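Local coordinates for peptidase, M20/M25/M40 family (Staphylococcus aureus, PDB 4EWT), which probably hydrolyses the amide bond of N-acylated amino acids or related compounds, as a two-manganese member of the M20/M25/M40 peptidase family, at residues K173-Q182 with S344-A352; H198-I209 with F246-E254. All coordinates share one frame; numbering follows the deposited sequence.

The two contacts lie on opposite sides of the chain's centre, with their own centres about 51 Å apart and nearest atoms about 27 Å apart. Interaction 1 joins strands 173-176 and 344-350 in the mixed sheet of the metal-binding domain, near a bound manganese ion. Interaction 2 sits about 42 Å from the chain centre, at the far end of the antiparallel sheet of the second domain, where other subunits meet it. Strand 179-193 connects them: it starts in interaction 1 and later pairs with strand 248-261 of interaction 2. Along the chain, both segments of interaction 2 fall between those of interaction 1. The second domain is therefore an insertion into the catalytic one.

Interaction 1 of 2, residues K173-Q182 with S344-A352; sequences KVYYRPGYVQ and SAFIYTGAA
Tyr175 and Tyr348 form a hydrogen-bonded pair between the antiparallel strands 173-176 and 344-350. Tyr175 N donates to Tyr348 O at 2.7 Å, and Tyr348 N donates back to Tyr175 O at 2.9 Å. A third backbone bond runs from Gly350 N to Lys173 O. A water donates to Gly350 O; its contact with Lys173 O is too short to be trusted. Val174 and Thr349 are the neighbouring non-hydrogen-bonded pair.

The side-chain hydrogen bond lies further along. Tyr348 OH donates to Gln182 OE1 at 2.6 Å. The acceptor sits at the edge of the phenol ring, and the amide and ring planes are 26° apart. Gln182 reaches it with an extended chain beyond CG (chi2 -171°). Its NE2 is held by Pro331 O, so both ends of the amide are fixed. The same OE1 lies at the edge of the Phe346 ring, 3.4 Å from CE2.

Apolar contacts fill in around these bonds. Val181 CG2 comes within 4.0 Å of Tyr348 CE2. Tyr175 CB and Tyr348 CB touch on one sheet face. The Tyr175 ring turns its edge to Gly350 CA, while its OH bonds to Lys170 O.

The strands belong to the mixed beta-sheet of the alpha/beta M20 catalytic domain. The side chain of Phe346 is about 6 Å from a bound manganese ion, which places this end of the contact near the metal site.

Interaction 2 of 2, residues H198-I209 with F246-E254; sequences HGSSPHMANDAI and FNVIKDVVE
Ile249 pushes its side chain into the curve of segment 198-209, and its two branches meet different parts of it. CG1 lies anti to the carbonyl carbon (chi1 -72°), which carries CD1 to the turn from His198 to Ser201 and the Pro202 that follows it. There CD1 is 3.4 Å from Pro202 CA, a tight fit, and 3.6 Å from His198 O. The other branch, CG2, faces Ala205 CB at 3.8 Å and also rests on Asp207. The side chains of Asp207 and Ile249 cross at about a right angle.

Next along the chain, Lys250 lays the start of its side chain against Ile209. Ile209 CD1 meets Lys250 CB at 3.5 Å. The lysine bends at chi2 (82°), and its amine leads away to Lys243 O. Ile209 CG1 also packs on Val253 CG1 at 3.6 Å, the two side chains nearly perpendicular. Ala208 CB lies against the backbone of Asp251 and Val252.

Two backbone bonds tie the segments. Gly199 N reaches Asn247 O at 2.9 Å from above the carbonyl plane. Ala208 N donates to Lys250 O in a straighter bond.

Asp207 is the N-cap of helix 208-226. Its OD1 accepts from Val210 N and weakly from Ile209 N. A water links OD1 to Lys250 N, and OD2 forms a salt bridge with Arg225 of the fourth subunit. The carboxylate thus serves the helix start, the backbone at Lys250 and the subunit interface together. These donors and the arginine would probably favour its negative charge.

Interaction 1 of 2, residues K173-Q182 with S344-A352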
# COMPACT_ATOMS: atom_id res chain seq x y z
N LYS A 173 -39.27 21.55 15.03
CA LYS A 173 -39.35 21.84 13.60
C LYS A 173 -39.22 20.63 12.67
O LYS A 173 -38.83 19.55 13.08
CB LYS A 173 -38.37 22.95 13.18
CG LYS A 173 -37.00 22.90 13.81
CD LYS A 173 -36.33 24.25 13.64
CE LYS A 173 -35.08 24.36 14.49
NZ LYS A 173 -34.74 25.79 14.72
N VAL A 174 -39.59 20.85 11.40
CA VAL A 174 -39.49 19.85 10.35
C VAL A 174 -38.45 20.27 9.32
O VAL A 174 -38.24 21.46 9.09
CB VAL A 174 -40.85 19.59 9.63
CG1 VAL A 174 -41.81 18.84 10.55
CG2 VAL A 174 -41.48 20.89 9.14
N TYR A 175 -37.81 19.28 8.70
CA TYR A 175 -36.66 19.50 7.82
C TYR A 175 -36.85 18.88 6.44
O TYR A 175 -37.48 17.82 6.29
CB TYR A 175 -35.39 18.97 8.48
CG TYR A 175 -35.16 19.49 9.89
CD1 TYR A 175 -34.47 20.68 10.12
CD2 TYR A 175 -35.63 18.77 10.99
CE1 TYR A 175 -34.26 21.15 11.43
CE2 TYR A 175 -35.43 19.23 12.29
CZ TYR A 175 -34.75 20.42 12.50
OH TYR A 175 -34.55 20.86 13.80
N TYR A 176 -36.30 19.56 5.43
CA TYR A 176 -36.47 19.17 4.03
C TYR A 176 -35.23 19.48 3.16
O TYR A 176 -34.41 20.33 3.52
CB TYR A 176 -37.69 19.86 3.43
CG TYR A 176 -37.48 21.31 3.03
CD1 TYR A 176 -37.25 21.66 1.69
CD2 TYR A 176 -37.51 22.34 3.98
CE1 TYR A 176 -37.06 23.00 1.31
CE2 TYR A 176 -37.32 23.68 3.61
CZ TYR A 176 -37.10 24.00 2.27
OH TYR A 176 -36.91 25.33 1.91
N ARG A 177 -35.18 18.87 2.00
CA ARG A 177 -34.15 19.07 1.00
C ARG A 177 -34.52 18.45 -0.34
O ARG A 177 -34.77 17.29 -0.41
CB ARG A 177 -32.83 18.49 1.49
CG ARG A 177 -31.76 18.58 0.48
CD ARG A 177 -30.51 18.03 0.97
NE ARG A 177 -29.42 18.85 0.52
CZ ARG A 177 -28.85 18.70 -0.65
NH1 ARG A 177 -29.24 17.75 -1.47
NH2 ARG A 177 -27.88 19.50 -0.97
N PRO A 178 -34.57 19.23 -1.39
CA PRO A 178 -34.89 18.67 -2.71
C PRO A 178 -33.69 17.91 -3.26
O PRO A 178 -32.57 18.09 -2.77
CB PRO A 178 -35.17 19.91 -3.57
CG PRO A 178 -34.37 21.00 -2.93
CD PRO A 178 -34.37 20.70 -1.45
N GLY A 179 -33.93 17.06 -4.26
CA GLY A 179 -32.86 16.29 -4.86
C GLY A 179 -32.45 15.13 -3.96
O GLY A 179 -33.22 14.71 -3.09
N TYR A 180 -31.23 14.63 -4.18
CA TYR A 180 -30.71 13.48 -3.43
C TYR A 180 -30.50 13.78 -1.95
O TYR A 180 -29.75 14.70 -1.60
CB TYR A 180 -29.40 13.01 -4.05
CG TYR A 180 -29.55 12.33 -5.39
CD1 TYR A 180 -30.01 11.01 -5.48
CD2 TYR A 180 -29.20 12.99 -6.57
CE1 TYR A 180 -30.12 10.37 -6.72
CE2 TYR A 180 -29.30 12.36 -7.80
CZ TYR A 180 -29.75 11.05 -7.86
OH TYR A 180 -29.85 10.43 -9.08
N VAL A 181 -31.13 13.00 -1.10
CA VAL A 181 -31.18 13.34 0.33
C VAL A 181 -30.66 12.21 1.24
O VAL A 181 -30.25 12.47 2.37
CB VAL A 181 -32.60 13.82 0.74
CG1 VAL A 181 -33.66 12.73 0.51
CG2 VAL A 181 -32.62 14.32 2.18
N GLN A 182 -30.69 10.97 0.74
CA GLN A 182 -30.12 9.81 1.45
C GLN A 182 -29.43 8.89 0.46
O GLN A 182 -29.84 8.78 -0.68
CB GLN A 182 -31.19 9.08 2.28
CG GLN A 182 -31.56 9.91 3.50
CD GLN A 182 -32.44 9.24 4.53
OE1 GLN A 182 -33.37 9.87 5.03
NE2 GLN A 182 -32.14 8.00 4.88
N SER A 344 -41.61 12.26 -5.29
CA SER A 344 -41.86 12.11 -3.86
C SER A 344 -41.03 13.09 -3.04
O SER A 344 -40.10 13.72 -3.56
CB SER A 344 -41.57 10.68 -3.40
OG SER A 344 -42.08 9.75 -4.34
N ALA A 345 -41.40 13.21 -1.77
CA ALA A 345 -40.66 13.99 -0.79
C ALA A 345 -40.61 13.20 0.52
O ALA A 345 -41.63 12.76 1.05
CB ALA A 345 -41.31 15.33 -0.56
N PHE A 346 -39.39 12.99 1.01
CA PHE A 346 -39.18 12.34 2.29
C PHE A 346 -38.66 13.44 3.19
O PHE A 346 -37.61 14.01 2.91
CB PHE A 346 -38.16 11.21 2.14
CG PHE A 346 -38.07 10.29 3.32
CD1 PHE A 346 -39.15 9.47 3.69
CD2 PHE A 346 -36.89 10.19 4.04
CE1 PHE A 346 -39.04 8.59 4.78
CE2 PHE A 346 -36.77 9.30 5.13
CZ PHE A 346 -37.85 8.51 5.49
N ILE A 347 -39.42 13.76 4.23
CA ILE A 347 -39.04 14.87 5.11
C ILE A 347 -38.82 14.39 6.54
O ILE A 347 -39.17 13.27 6.90
CB ILE A 347 -40.07 16.04 5.06
CG1 ILE A 347 -41.43 15.61 5.60
CG2 ILE A 347 -40.17 16.61 3.63
CD1 ILE A 347 -42.44 16.74 5.76
N TYR A 348 -38.22 15.25 7.37
CA TYR A 348 -37.83 14.85 8.70
C TYR A 348 -38.51 15.67 9.79
O TYR A 348 -38.72 16.87 9.63
CB TYR A 348 -36.32 15.00 8.87
CG TYR A 348 -35.48 14.33 7.80
CD1 TYR A 348 -35.48 12.95 7.64
CD2 TYR A 348 -34.65 15.09 6.98
CE1 TYR A 348 -34.68 12.33 6.68
CE2 TYR A 348 -33.85 14.48 6.01
CZ TYR A 348 -33.88 13.11 5.87
OH TYR A 348 -33.10 12.50 4.91
N THR A 349 -38.86 14.99 10.88
CA THR A 349 -39.36 15.65 12.08
C THR A 349 -38.31 15.58 13.20
O THR A 349 -37.93 14.49 13.63
CB THR A 349 -40.68 15.01 12.61
OG1 THR A 349 -41.68 15.01 11.58
CG2 THR A 349 -41.20 15.80 13.82
N GLY A 350 -37.87 16.74 13.67
CA GLY A 350 -36.93 16.79 14.78
C GLY A 350 -37.47 16.00 15.96
O GLY A 350 -38.63 16.18 16.36
N ALA A 351 -36.64 15.12 16.51
CA ALA A 351 -37.07 14.23 17.58
C ALA A 351 -36.03 14.06 18.70
O ALA A 351 -36.14 13.13 19.50
CB ALA A 351 -37.46 12.87 17.00
N ALA A 352 -35.04 14.94 18.75
CA ALA A 352 -34.01 14.90 19.80
C ALA A 352 -34.61 15.15 21.18
O ALA A 352 -35.35 16.12 21.38
CB ALA A 352 -32.90 15.90 19.51
O HOH W 1 -39.68 18.74 15.20

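Interaction 2 of 2, residues H198-I209 with F246-E254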
# COMPACT_ATOMS: atom_id res chain seq x y z
N HIS A 198 3.47 -24.61 1.94
CA HIS A 198 4.22 -24.53 3.18
C HIS A 198 4.87 -23.15 3.34
O HIS A 198 5.40 -22.59 2.39
CB HIS A 198 5.27 -25.65 3.24
CG HIS A 198 5.71 -25.99 4.62
ND1 HIS A 198 7.00 -25.80 5.07
CD2 HIS A 198 5.02 -26.49 5.68
CE1 HIS A 198 7.09 -26.18 6.33
NE2 HIS A 198 5.90 -26.60 6.73
N GLY A 199 4.81 -22.62 4.56
CA GLY A 199 5.25 -21.25 4.85
C GLY A 199 6.71 -20.94 4.59
O GLY A 199 7.09 -19.77 4.49
N SER A 200 7.54 -21.98 4.48
CA SER A 200 8.97 -21.81 4.21
C SER A 200 9.35 -21.74 2.72
O SER A 200 10.53 -21.61 2.38
CB SER A 200 9.73 -22.95 4.86
OG SER A 200 9.27 -24.18 4.33
N SER A 201 8.37 -21.85 1.83
CA SER A 201 8.63 -21.83 0.40
C SER A 201 7.63 -20.91 -0.31
O SER A 201 6.80 -21.39 -1.09
CB SER A 201 8.54 -23.24 -0.18
OG SER A 201 9.52 -24.06 0.42
N PRO A 202 7.71 -19.59 -0.02
CA PRO A 202 6.73 -18.65 -0.58
C PRO A 202 6.77 -18.60 -2.10
O PRO A 202 5.77 -18.30 -2.73
CB PRO A 202 7.16 -17.30 0.02
CG PRO A 202 8.61 -17.47 0.35
CD PRO A 202 8.79 -18.90 0.72
N HIS A 203 7.93 -18.91 -2.68
CA HIS A 203 8.09 -18.90 -4.14
C HIS A 203 7.27 -19.96 -4.85
O HIS A 203 6.97 -19.84 -6.03
CB HIS A 203 9.56 -19.10 -4.50
CG HIS A 203 10.14 -20.36 -3.94
ND1 HIS A 203 10.71 -21.34 -4.74
CD2 HIS A 203 10.22 -20.81 -2.67
CE1 HIS A 203 11.14 -22.32 -3.97
NE2 HIS A 203 10.85 -22.03 -2.71
N MET A 204 6.90 -20.99 -4.11
CA MET A 204 6.07 -22.09 -4.56
C MET A 204 4.60 -21.79 -4.36
O MET A 204 3.77 -22.51 -4.77
CB MET A 204 6.34 -23.36 -3.75
CG MET A 204 7.54 -24.20 -4.04
SD MET A 204 8.30 -23.81 -5.54
CE MET A 204 7.48 -24.93 -6.66
N ALA A 205 4.29 -20.73 -3.67
CA ALA A 205 2.89 -20.44 -3.37
C ALA A 205 2.46 -19.11 -3.98
O ALA A 205 3.28 -18.40 -4.59
CB ALA A 205 2.67 -20.48 -1.86
N ASN A 206 1.19 -18.76 -3.82
CA ASN A 206 0.68 -17.43 -4.20
C ASN A 206 -0.21 -16.91 -3.08
O ASN A 206 -1.35 -17.34 -2.93
CB ASN A 206 -0.08 -17.47 -5.53
CG ASN A 206 -0.30 -16.10 -6.13
OD1 ASN A 206 -1.06 -15.96 -7.09
ND2 ASN A 206 0.35 -15.08 -5.59
N ASP A 207 0.33 -15.99 -2.31
CA ASP A 207 -0.21 -15.58 -1.02
C ASP A 207 -1.52 -14.78 -1.19
O ASP A 207 -1.50 -13.66 -1.67
CB ASP A 207 0.90 -14.76 -0.33
CG ASP A 207 0.69 -14.59 1.15
OD1 ASP A 207 -0.48 -14.53 1.61
OD2 ASP A 207 1.73 -14.49 1.86
N ALA A 208 -2.65 -15.36 -0.81
CA ALA A 208 -3.91 -14.63 -0.91
C ALA A 208 -4.02 -13.49 0.11
O ALA A 208 -4.71 -12.50 -0.13
CB ALA A 208 -5.09 -15.56 -0.80
N ILE A 209 -3.36 -13.62 1.25
CA ILE A 209 -3.43 -12.56 2.27
C ILE A 209 -2.71 -11.30 1.78
O ILE A 209 -3.23 -10.21 1.90
CB ILE A 209 -2.95 -13.03 3.67
CG1 ILE A 209 -4.04 -13.93 4.28
CG2 ILE A 209 -2.62 -11.82 4.59
CD1 ILE A 209 -3.60 -14.74 5.49
N PHE A 246 -0.70 -20.77 11.20
CA PHE A 246 0.56 -20.02 11.31
C PHE A 246 1.58 -20.00 10.18
O PHE A 246 2.03 -18.92 9.71
CB PHE A 246 1.37 -20.57 12.49
CG PHE A 246 1.20 -19.79 13.72
CD1 PHE A 246 1.74 -18.50 13.80
CD2 PHE A 246 0.46 -20.28 14.79
CE1 PHE A 246 1.57 -17.73 14.96
CE2 PHE A 246 0.28 -19.52 15.96
CZ PHE A 246 0.84 -18.24 16.04
N ASN A 247 1.88 -21.23 9.75
CA ASN A 247 3.00 -21.57 8.88
C ASN A 247 2.55 -22.19 7.56
O ASN A 247 3.28 -22.99 6.95
CB ASN A 247 3.74 -22.66 9.60
CG ASN A 247 2.80 -23.60 10.28
OD1 ASN A 247 1.57 -23.45 10.14
ND2 ASN A 247 3.33 -24.54 11.05
N VAL A 248 1.34 -21.86 7.15
CA VAL A 248 0.82 -22.27 5.85
C VAL A 248 0.50 -20.96 5.15
O VAL A 248 -0.20 -20.11 5.71
CB VAL A 248 -0.45 -23.16 6.00
CG1 VAL A 248 -1.11 -23.44 4.66
CG2 VAL A 248 -0.10 -24.49 6.70
N ILE A 249 1.03 -20.78 3.95
CA ILE A 249 0.65 -19.64 3.12
C ILE A 249 -0.81 -19.80 2.68
O ILE A 249 -1.19 -20.82 2.12
CB ILE A 249 1.59 -19.47 1.90
CG1 ILE A 249 2.94 -18.95 2.37
CG2 ILE A 249 0.97 -18.50 0.87
CD1 ILE A 249 4.10 -19.34 1.48
N LYS A 250 -1.62 -18.78 2.98
CA LYS A 250 -3.06 -18.86 2.83
C LYS A 250 -3.53 -18.85 1.36
O LYS A 250 -3.14 -17.98 0.58
CB LYS A 250 -3.72 -17.74 3.66
CG LYS A 250 -5.25 -17.73 3.66
CD LYS A 250 -5.82 -18.72 4.66
CE LYS A 250 -7.28 -19.03 4.37
NZ LYS A 250 -7.80 -20.15 5.21
N ASP A 251 -4.36 -19.83 1.01
CA ASP A 251 -4.75 -20.10 -0.40
C ASP A 251 -5.88 -19.21 -0.92
O ASP A 251 -5.96 -18.95 -2.12
CB ASP A 251 -5.13 -21.58 -0.58
CG ASP A 251 -6.40 -21.97 0.16
OD1 ASP A 251 -6.66 -21.43 1.27
OD2 ASP A 251 -7.14 -22.84 -0.35
N VAL A 252 -6.75 -18.77 -0.01
CA VAL A 252 -7.94 -18.02 -0.36
C VAL A 252 -8.32 -17.07 0.78
O VAL A 252 -8.20 -17.42 1.95
CB VAL A 252 -9.12 -18.95 -0.75
CG1 VAL A 252 -9.48 -19.89 0.38
CG2 VAL A 252 -10.35 -18.14 -1.18
N VAL A 253 -8.69 -15.84 0.43
CA VAL A 253 -9.33 -14.94 1.38
C VAL A 253 -10.72 -14.52 0.86
O VAL A 253 -10.94 -14.40 -0.35
CB VAL A 253 -8.45 -13.70 1.83
CG1 VAL A 253 -7.05 -14.13 2.31
CG2 VAL A 253 -8.33 -12.68 0.75
N GLU A 254 -11.67 -14.35 1.74
CA GLU A 254 -12.96 -13.82 1.39
C GLU A 254 -13.16 -12.46 1.95
O GLU A 254 -13.08 -12.25 3.11
CB GLU A 254 -14.12 -14.66 1.86
CG GLU A 254 -14.05 -16.04 1.51
CD GLU A 254 -14.69 -16.38 0.23
OE1 GLU A 254 -15.24 -15.51 -0.44
OE2 GLU A 254 -14.61 -17.54 -0.11
O HOH W 2 -0.44 -16.17 3.75